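Local coordinates for protein nicastrin (Dictyostelium purpureum, PDB 4R12) that probably serves as an essential subunit of the gamma-secretase complex, the endoprotease that cleaves membrane proteins such as Notch receptors within the membrane, at residues A[20-25]-A[228-233]; A[34-39]-A[137-142]; A[460-465]-A[482-487]. One frame throughout, in Å; residues are numbered along the deposited sequence.

Interaction 1 (A[20-25]-A[228-233]); sequences SSYPCT and RDLSIG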
loop_
_atom_site.group_PDB
_atom_site.type_symbol
_atom_site.label_atom_id
_atom_site.label_comp_id
_atom_site.label_asym_id
_atom_site.label_seq_id
_atom_site.Cartn_x
_atom_site.Cartn_y
_atom_site.Cartn_z
ATOM N N SER A 20 -15.320 13.054 -9.241
ATOM C CA SER A 20 -14.164 12.813 -8.406
ATOM C C SER A 20 -14.606 12.695 -6.967
ATOM O O SER A 20 -14.393 13.597 -6.177
ATOM C CB SER A 20 -13.145 13.908 -8.554
ATOM O OG SER A 20 -12.918 14.190 -9.911
ATOM N N SER A 21 -15.248 11.572 -6.664
ATOM C CA SER A 21 -15.651 11.230 -5.299
ATOM C C SER A 21 -14.996 9.923 -4.843
ATOM O O SER A 21 -14.764 9.008 -5.648
ATOM C CB SER A 21 -17.172 11.113 -5.192
ATOM O OG SER A 21 -17.621 9.873 -5.707
ATOM N N TYR A 22 -14.720 9.838 -3.540
ATOM C CA TYR A 22 -13.929 8.749 -2.995
ATOM C C TYR A 22 -14.663 8.120 -1.812
ATOM O O TYR A 22 -14.654 8.654 -0.708
ATOM C CB TYR A 22 -12.550 9.254 -2.570
ATOM C CG TYR A 22 -11.892 10.170 -3.588
ATOM C CD1 TYR A 22 -11.328 9.663 -4.748
ATOM C CD2 TYR A 22 -11.829 11.546 -3.379
ATOM C CE1 TYR A 22 -10.732 10.506 -5.694
ATOM C CE2 TYR A 22 -11.232 12.391 -4.314
ATOM C CZ TYR A 22 -10.685 11.863 -5.466
ATOM O OH TYR A 22 -10.074 12.693 -6.395
ATOM N N PRO A 23 -15.306 6.977 -2.053
ATOM C CA PRO A 23 -16.191 6.378 -1.045
ATOM C C PRO A 23 -15.448 5.628 0.056
ATOM O O PRO A 23 -14.352 5.088 -0.151
ATOM C CB PRO A 23 -17.040 5.408 -1.867
ATOM C CG PRO A 23 -16.125 4.989 -2.992
ATOM C CD PRO A 23 -15.266 6.199 -3.307
ATOM N N CYS A 24 -16.060 5.620 1.233
ATOM C CA CYS A 24 -15.756 4.656 2.269
ATOM C C CYS A 24 -16.455 3.343 1.916
ATOM O O CYS A 24 -17.652 3.340 1.646
ATOM C CB CYS A 24 -16.231 5.183 3.628
ATOM S SG CYS A 24 -16.142 3.982 4.961
ATOM N N THR A 25 -15.722 2.234 1.893
ATOM C CA THR A 25 -16.311 0.960 1.469
ATOM C C THR A 25 -16.368 -0.001 2.644
ATOM O O THR A 25 -15.796 0.289 3.693
ATOM C CB THR A 25 -15.508 0.330 0.325
ATOM O OG1 THR A 25 -14.190 0.045 0.787
ATOM C CG2 THR A 25 -15.433 1.290 -0.885
ATOM N N ARG A 228 -9.913 4.660 0.617
ATOM C CA ARG A 228 -8.808 3.910 0.028
ATOM C C ARG A 228 -8.435 4.342 -1.401
ATOM O O ARG A 228 -7.330 4.025 -1.871
ATOM C CB ARG A 228 -9.116 2.405 0.100
ATOM C CG ARG A 228 -8.930 1.862 1.552
ATOM C CD ARG A 228 -9.502 0.459 1.768
ATOM N NE ARG A 228 -10.952 0.460 1.991
ATOM C CZ ARG A 228 -11.537 0.749 3.154
ATOM N NH1 ARG A 228 -10.805 1.070 4.217
ATOM N NH2 ARG A 228 -12.870 0.722 3.256
ATOM N N ASP A 229 -9.311 5.077 -2.080
ATOM C CA ASP A 229 -8.934 5.650 -3.378
ATOM C C ASP A 229 -7.938 6.794 -3.201
ATOM O O ASP A 229 -7.370 7.273 -4.175
ATOM C CB ASP A 229 -10.152 6.156 -4.146
ATOM C CG ASP A 229 -11.077 5.034 -4.564
ATOM O OD1 ASP A 229 -10.583 4.026 -5.120
ATOM O OD2 ASP A 229 -12.295 5.148 -4.297
ATOM N N LEU A 230 -7.737 7.232 -1.956
ATOM C CA LEU A 230 -6.816 8.327 -1.655
ATOM C C LEU A 230 -5.572 7.834 -0.926
ATOM O O LEU A 230 -4.863 8.629 -0.309
ATOM C CB LEU A 230 -7.495 9.405 -0.797
ATOM C CG LEU A 230 -8.709 10.087 -1.433
ATOM C CD1 LEU A 230 -9.329 11.111 -0.479
ATOM C CD2 LEU A 230 -8.267 10.755 -2.747
ATOM N N SER A 231 -5.307 6.533 -1.010
ATOM C CA SER A 231 -4.238 5.907 -0.239
ATOM C C SER A 231 -2.839 6.072 -0.854
ATOM O O SER A 231 -2.189 5.064 -1.215
ATOM C CB SER A 231 -4.550 4.411 -0.056
ATOM O OG SER A 231 -4.748 3.791 -1.320
ATOM N N ILE A 232 -2.393 7.320 -0.966
ATOM C CA ILE A 232 -1.035 7.637 -1.412
ATOM C C ILE A 232 0.000 6.992 -0.489
ATOM O O ILE A 232 0.974 6.390 -0.962
ATOM C CB ILE A 232 -0.810 9.158 -1.456
ATOM C CG1 ILE A 232 -1.796 9.807 -2.439
ATOM C CG2 ILE A 232 0.661 9.513 -1.816
ATOM C CD1 ILE A 232 -1.636 11.305 -2.549
ATOM N N GLY A 233 -0.240 7.090 0.826
ATOM C CA GLY A 233 0.677 6.552 1.835
ATOM C C GLY A 233 2.138 6.911 1.561
ATOM O O GLY A 233 2.981 6.025 1.430
HETATM O O HOH W 1 -12.116 5.911 -1.623
HETATM O O HOH W 2 -12.469 3.347 1.194
HETATM O O HOH W 3 -12.149 -0.330 -0.594
#

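Interaction 2 (A[34-39]-A[137-142]); sequences FGCSSK and FSFPFP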
loop_
_atom_site.group_PDB
_atom_site.type_symbol
_atom_site.label_atom_id
_atom_site.label_comp_id
_atom_site.label_asym_id
_atom_site.label_seq_id
_atom_site.Cartn_x
_atom_site.Cartn_y
_atom_site.Cartn_z
ATOM N N PHE A 34 -16.262 -3.492 9.105
ATOM C CA PHE A 34 -15.968 -2.086 9.319
ATOM C C PHE A 34 -16.071 -1.337 8.002
ATOM O O PHE A 34 -16.241 -1.944 6.941
ATOM C CB PHE A 34 -14.583 -1.891 9.977
ATOM C CG PHE A 34 -13.410 -2.394 9.156
ATOM C CD1 PHE A 34 -12.940 -3.695 9.308
ATOM C CD2 PHE A 34 -12.735 -1.544 8.285
ATOM C CE1 PHE A 34 -11.825 -4.147 8.577
ATOM C CE2 PHE A 34 -11.627 -1.991 7.543
ATOM C CZ PHE A 34 -11.179 -3.299 7.698
ATOM N N GLY A 35 -16.016 -0.014 8.074
ATOM C CA GLY A 35 -16.266 0.791 6.897
ATOM C C GLY A 35 -17.747 1.077 6.739
ATOM O O GLY A 35 -18.540 0.907 7.679
ATOM N N CYS A 36 -18.133 1.485 5.538
ATOM C CA CYS A 36 -19.428 2.115 5.334
ATOM C C CYS A 36 -20.194 1.512 4.165
ATOM O O CYS A 36 -19.626 0.844 3.303
ATOM C CB CYS A 36 -19.252 3.614 5.076
ATOM S SG CYS A 36 -17.896 4.415 5.966
ATOM N N SER A 37 -21.487 1.795 4.140
ATOM C CA SER A 37 -22.329 1.471 3.009
ATOM C C SER A 37 -23.501 2.433 2.982
ATOM O O SER A 37 -23.920 2.933 4.021
ATOM C CB SER A 37 -22.834 0.029 3.095
ATOM O OG SER A 37 -23.702 -0.260 2.013
ATOM N N SER A 38 -24.018 2.708 1.792
ATOM C CA SER A 38 -25.314 3.358 1.710
ATOM C C SER A 38 -26.399 2.306 1.883
ATOM O O SER A 38 -26.134 1.099 1.803
ATOM C CB SER A 38 -25.487 4.090 0.374
ATOM O OG SER A 38 -25.551 3.169 -0.696
ATOM N N LYS A 39 -27.618 2.760 2.146
ATOM C CA LYS A 39 -28.762 1.871 2.079
ATOM C C LYS A 39 -28.972 1.472 0.626
ATOM O O LYS A 39 -28.436 2.107 -0.304
ATOM C CB LYS A 39 -30.021 2.543 2.640
ATOM C CG LYS A 39 -30.052 2.666 4.165
ATOM C CD LYS A 39 -30.347 1.328 4.819
ATOM C CE LYS A 39 -30.440 1.425 6.347
ATOM N NZ LYS A 39 -30.756 2.813 6.788
ATOM N N PHE A 137 -14.343 1.217 12.393
ATOM C CA PHE A 137 -15.715 1.281 12.891
ATOM C C PHE A 137 -16.694 0.918 11.782
ATOM O O PHE A 137 -16.392 1.081 10.595
ATOM C CB PHE A 137 -16.023 2.671 13.433
ATOM C CG PHE A 137 -15.403 2.943 14.769
ATOM C CD1 PHE A 137 -14.079 3.345 14.864
ATOM C CD2 PHE A 137 -16.142 2.775 15.937
ATOM C CE1 PHE A 137 -13.499 3.583 16.115
ATOM C CE2 PHE A 137 -15.573 3.017 17.184
ATOM C CZ PHE A 137 -14.252 3.422 17.272
ATOM N N SER A 138 -17.867 0.433 12.167
ATOM C CA SER A 138 -18.889 0.042 11.210
ATOM C C SER A 138 -19.964 1.114 11.076
ATOM O O SER A 138 -20.756 1.329 11.992
ATOM C CB SER A 138 -19.534 -1.289 11.618
ATOM O OG SER A 138 -20.512 -1.667 10.666
ATOM N N PHE A 139 -19.986 1.780 9.927
ATOM C CA PHE A 139 -20.925 2.870 9.675
ATOM C C PHE A 139 -22.119 2.386 8.854
ATOM O O PHE A 139 -21.934 1.767 7.808
ATOM C CB PHE A 139 -20.227 4.022 8.935
ATOM C CG PHE A 139 -19.052 4.588 9.669
ATOM C CD1 PHE A 139 -17.783 4.046 9.504
ATOM C CD2 PHE A 139 -19.210 5.659 10.530
ATOM C CE1 PHE A 139 -16.696 4.560 10.188
ATOM C CE2 PHE A 139 -18.122 6.184 11.212
ATOM C CZ PHE A 139 -16.871 5.634 11.039
ATOM N N PRO A 140 -23.349 2.666 9.329
ATOM C CA PRO A 140 -24.583 2.295 8.623
ATOM C C PRO A 140 -25.053 3.333 7.597
ATOM O O PRO A 140 -26.176 3.229 7.073
ATOM C CB PRO A 140 -25.602 2.170 9.761
ATOM C CG PRO A 140 -25.140 3.183 10.750
ATOM C CD PRO A 140 -23.624 3.158 10.691
ATOM N N PHE A 141 -24.212 4.325 7.325
ATOM C CA PHE A 141 -24.515 5.367 6.354
ATOM C C PHE A 141 -23.269 5.592 5.512
ATOM O O PHE A 141 -22.165 5.283 5.966
ATOM C CB PHE A 141 -24.949 6.669 7.049
ATOM C CG PHE A 141 -23.987 7.158 8.107
ATOM C CD1 PHE A 141 -22.831 7.854 7.761
ATOM C CD2 PHE A 141 -24.248 6.942 9.453
ATOM C CE1 PHE A 141 -21.958 8.302 8.742
ATOM C CE2 PHE A 141 -23.380 7.398 10.434
ATOM C CZ PHE A 141 -22.236 8.077 10.079
ATOM N N PRO A 142 -23.429 6.124 4.292
ATOM C CA PRO A 142 -22.243 6.283 3.446
ATOM C C PRO A 142 -21.406 7.506 3.823
ATOM O O PRO A 142 -21.929 8.518 4.314
ATOM C CB PRO A 142 -22.839 6.435 2.048
ATOM C CG PRO A 142 -24.170 7.081 2.293
ATOM C CD PRO A 142 -24.664 6.528 3.596
HETATM O O HOH W 4 -28.252 4.707 6.320
#

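Interaction 3 (A[460-465]-A[482-487]); sequences PCFTSS and PNFYSS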
loop_
_atom_site.group_PDB
_atom_site.type_symbol
_atom_site.label_atom_id
_atom_site.label_comp_id
_atom_site.label_asym_id
_atom_site.label_seq_id
_atom_site.Cartn_x
_atom_site.Cartn_y
_atom_site.Cartn_z
ATOM N N PRO A 460 7.145 12.407 -7.985
ATOM C CA PRO A 460 5.789 12.973 -8.051
ATOM C C PRO A 460 4.760 11.998 -8.614
ATOM O O PRO A 460 3.584 12.095 -8.241
ATOM C CB PRO A 460 5.934 14.187 -8.991
ATOM C CG PRO A 460 7.289 14.151 -9.534
ATOM C CD PRO A 460 8.064 13.023 -8.965
ATOM N N CYS A 461 5.187 11.073 -9.477
ATOM C CA CYS A 461 4.260 10.078 -10.016
ATOM C C CYS A 461 3.614 9.213 -8.911
ATOM O O CYS A 461 2.421 8.917 -8.974
ATOM C CB CYS A 461 4.969 9.174 -11.026
ATOM S SG CYS A 461 3.865 8.011 -11.851
ATOM N N PHE A 462 4.391 8.799 -7.910
ATOM C CA PHE A 462 3.833 7.941 -6.871
ATOM C C PHE A 462 3.385 8.695 -5.616
ATOM O O PHE A 462 2.726 8.108 -4.755
ATOM C CB PHE A 462 4.831 6.843 -6.477
ATOM C CG PHE A 462 4.924 5.694 -7.470
ATOM C CD1 PHE A 462 4.333 5.777 -8.715
ATOM C CD2 PHE A 462 5.600 4.518 -7.129
ATOM C CE1 PHE A 462 4.400 4.712 -9.619
ATOM C CE2 PHE A 462 5.686 3.449 -8.027
ATOM C CZ PHE A 462 5.068 3.554 -9.281
ATOM N N THR A 463 3.685 9.989 -5.502
ATOM C CA THR A 463 3.260 10.720 -4.298
ATOM C C THR A 463 2.277 11.858 -4.569
ATOM O O THR A 463 1.760 12.461 -3.622
ATOM C CB THR A 463 4.477 11.306 -3.518
ATOM O OG1 THR A 463 5.157 12.284 -4.312
ATOM C CG2 THR A 463 5.440 10.220 -3.144
ATOM N N SER A 464 2.022 12.155 -5.850
ATOM C CA SER A 464 1.109 13.248 -6.224
ATOM C C SER A 464 0.123 12.921 -7.339
ATOM O O SER A 464 -1.080 13.151 -7.206
ATOM C CB SER A 464 1.909 14.492 -6.666
ATOM O OG SER A 464 2.393 15.212 -5.551
ATOM N N SER A 465 0.636 12.444 -8.472
ATOM C CA SER A 465 -0.190 12.291 -9.676
ATOM C C SER A 465 0.404 11.208 -10.569
ATOM O O SER A 465 1.479 11.382 -11.129
ATOM C CB SER A 465 -0.300 13.618 -10.438
ATOM O OG SER A 465 -1.175 13.491 -11.548
ATOM N N PRO A 482 -2.364 8.797 -6.863
ATOM C CA PRO A 482 -1.739 7.496 -6.609
ATOM C C PRO A 482 -2.420 6.827 -5.420
ATOM O O PRO A 482 -2.599 7.487 -4.397
ATOM C CB PRO A 482 -0.281 7.840 -6.263
ATOM C CG PRO A 482 -0.097 9.288 -6.664
ATOM C CD PRO A 482 -1.449 9.925 -6.623
ATOM N N ASN A 483 -2.836 5.576 -5.557
ATOM C CA ASN A 483 -3.408 4.875 -4.414
ATOM C C ASN A 483 -2.986 3.414 -4.431
ATOM O O ASN A 483 -3.175 2.725 -5.422
ATOM C CB ASN A 483 -4.939 5.014 -4.383
ATOM C CG ASN A 483 -5.622 4.476 -5.643
ATOM O OD1 ASN A 483 -6.341 3.473 -5.588
ATOM N ND2 ASN A 483 -5.445 5.172 -6.769
ATOM N N PHE A 484 -2.391 2.957 -3.334
ATOM C CA PHE A 484 -1.741 1.645 -3.306
ATOM C C PHE A 484 -2.434 0.645 -2.375
ATOM O O PHE A 484 -1.854 -0.378 -2.003
ATOM C CB PHE A 484 -0.262 1.815 -2.908
ATOM C CG PHE A 484 0.522 2.637 -3.904
ATOM C CD1 PHE A 484 1.068 2.036 -5.030
ATOM C CD2 PHE A 484 0.682 4.005 -3.733
ATOM C CE1 PHE A 484 1.776 2.785 -5.974
ATOM C CE2 PHE A 484 1.390 4.758 -4.675
ATOM C CZ PHE A 484 1.934 4.134 -5.793
ATOM N N TYR A 485 -3.680 0.925 -2.017
ATOM C CA TYR A 485 -4.471 -0.096 -1.324
ATOM C C TYR A 485 -4.524 -1.320 -2.238
ATOM O O TYR A 485 -4.725 -1.189 -3.442
ATOM C CB TYR A 485 -5.868 0.431 -1.001
ATOM C CG TYR A 485 -6.857 -0.657 -0.649
ATOM C CD1 TYR A 485 -6.630 -1.507 0.424
ATOM C CD2 TYR A 485 -8.037 -0.806 -1.375
ATOM C CE1 TYR A 485 -7.552 -2.500 0.760
ATOM C CE2 TYR A 485 -8.966 -1.792 -1.048
ATOM C CZ TYR A 485 -8.708 -2.637 0.017
ATOM O OH TYR A 485 -9.611 -3.611 0.352
ATOM N N SER A 486 -4.299 -2.506 -1.680
ATOM C CA SER A 486 -4.171 -3.717 -2.485
ATOM C C SER A 486 -5.446 -4.084 -3.250
ATOM O O SER A 486 -5.380 -4.750 -4.282
ATOM C CB SER A 486 -3.772 -4.906 -1.592
ATOM O OG SER A 486 -4.829 -5.228 -0.706
ATOM N N SER A 487 -6.592 -3.655 -2.730
ATOM C CA SER A 487 -7.896 -4.079 -3.256
ATOM C C SER A 487 -8.022 -5.603 -3.133
ATOM O O SER A 487 -7.438 -6.209 -2.217
ATOM C CB SER A 487 -8.091 -3.598 -4.715
ATOM O OG SER A 487 -9.378 -3.909 -5.200
#

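Interaction 1 (A[20-25]-A[228-233])
Tyr22 and Asp229 mark the closest backbone approach, their CA atoms 5.9 Å apart, where the start of strand 21-29 runs past a short 3-10 turn at Arg228-Asp229. This is an interface between the two lobes of nicastrin: the strand belongs to the small lobe and the turn, just ahead of helix 234-252, to the large one. No backbone hydrogen bond joins them directly; waters fill in. Pro23 O receives a hydrogen from each of two waters, one of which accepts from Asp229 N and donates to Asp229 OD2, while the other accepts from Arg228 N.

The apolar half is a CH-pi contact. Leu230 CD2 sits over the centre of the Tyr22 ring, 3.5 Å from the centroid and 3° off the normal, and Asp229 CB meets Tyr22 CD1 obliquely at 3.7 Å. With CG of Tyr22 anti to the carbonyl carbon (chi1 -45°), the base of the ring starts out toward the turn. An alanine in place of Tyr22 would probably leave a gap over Leu230 CD2 and take away most of the apolar packing between the lobes here.

The polar half lies at Thr25. The Arg228 chain bends at chi3 (-81°), which places NE beside a third water that also touches Thr25 OG1. Arg228 NH2 donates to Thr25 OG1 over 2.9 Å, nearly straight and within the guanidinium plane.

Interaction 2 (A[34-39]-A[137-142])
Gly35 and its partners on 137-142 hold the centre of this contact, a short parallel beta bridge to Ser138 within the small lobe. Gly35 N donates to Phe137 O at 2.8 Å, and Gly35 O accepts from Phe139 N, also at 2.8 Å; each donor is tilted from the plane of the carbonyl it meets. The positive phi of Gly35 (87°), with psi near -163°, turns the chain through a corner, and a CB there would be jammed against the carbonyl oxygen of Phe34.

Next to the bridge, the sulfur of Cys36 packs on Phe139. SG lies 3.6 Å from Phe139 CD1 and approaches the ring obliquely, a Cys sulfur-aromatic contact, while Gly35 O lies at the edge of the same ring. The backbone adds a CA-H...O contact from Cys36 CA to Phe139 O at 3.5 Å. Cys36 CB in turn rests against Phe141 O, also at 3.5 Å. One residue on, Ser37 O comes within 3.2 Å of Pro142 N, which as a proline nitrogen has no hydrogen to share. Farther along, Ser38 CB rests on Pro142 CG at 3.8 Å. Ser37 N is buried here without a polar partner, whereas water links Lys39 NZ to Pro140 O at the exposed end.

The disulfide to Cys24 restrains the Cys36 sulfur, and Lys26 NZ donates to both Gly35 O and Ser138 OG, so the bridge carbonyl has two donors. Ser38 OG is held by Ser175 N and Ser37 OG by Met177 N, while Phe134 meets the Phe139 ring from beyond the contact. Around this core, Phe34 reaches strand 21-29, Ser38 and Pro142 pack on Asn43 of strand 43-50, and Phe141 touches Ile91 and Ile94 of strand 90-96.

Interaction 3 (A[460-465]-A[482-487])
In both Phe462 and Phe484, CG stands anti to the carbonyl carbon (chi1 -77° and -63°), and the two rings meet as a T-shaped pair. The edge of Phe484 points at the face of Phe462: its CZ lies 3.8 Å from Phe462 CG, offset toward the rim, with the ring centroids 5.3 Å apart and the planes at 62°. The contact joins the C-terminal end of helix 452-463 to an irregular loop that follows it.

Pro482 makes the second half, its ring wedged against carbonyl oxygens of the last helical turn and of Ser464 just beyond it. CB approaches Phe462 O at 3.4 Å, CG lies equally near Cys461 O, and CD comes within 3.3 Å of Ser464 O. Within the same turn, Pro460 O accepts from both Ser464 N and Ser465 N. Around the ring pair, Leu504 and Ile505 of helix 500-512 touch Phe462, as do Thr241, Val242 and Leu245 of helix 234-252, so the pair belongs to a core shared by three helices. A disulfide from Cys461 to Cys468 ties the last helical turn to the chain just after it.

No hydrogen bond crosses between the segments. Phe462 O, buried without a polar partner, faces Pro482 CB and, in the plane of the Phe484 ring, CE2 at 3.6 Å; the polarised C-H groups at that ring edge would probably offset part of the lost hydrogen bonding.

Overall arrangement
From the N terminus, strand 21-29 enters interaction 1 and the chain soon reaches 34-39, which waits for 137-142 to close interaction 2, a loop wholly within the small lobe. The chain must then travel on to 228-233 before interaction 1 closes, so the wider loop encloses the smaller one and carries the small lobe against the large. Interaction 3 follows in series, a short loop from helix 452-463 to 482-487. The Cys24-Cys36 disulfide couples interactions 1 and 2, while Ser231 meets the backbone at Phe484 and Tyr485 to couple 1 and 3. Interactions 2 and 3 do not touch, their nearest atoms about 8 Å apart.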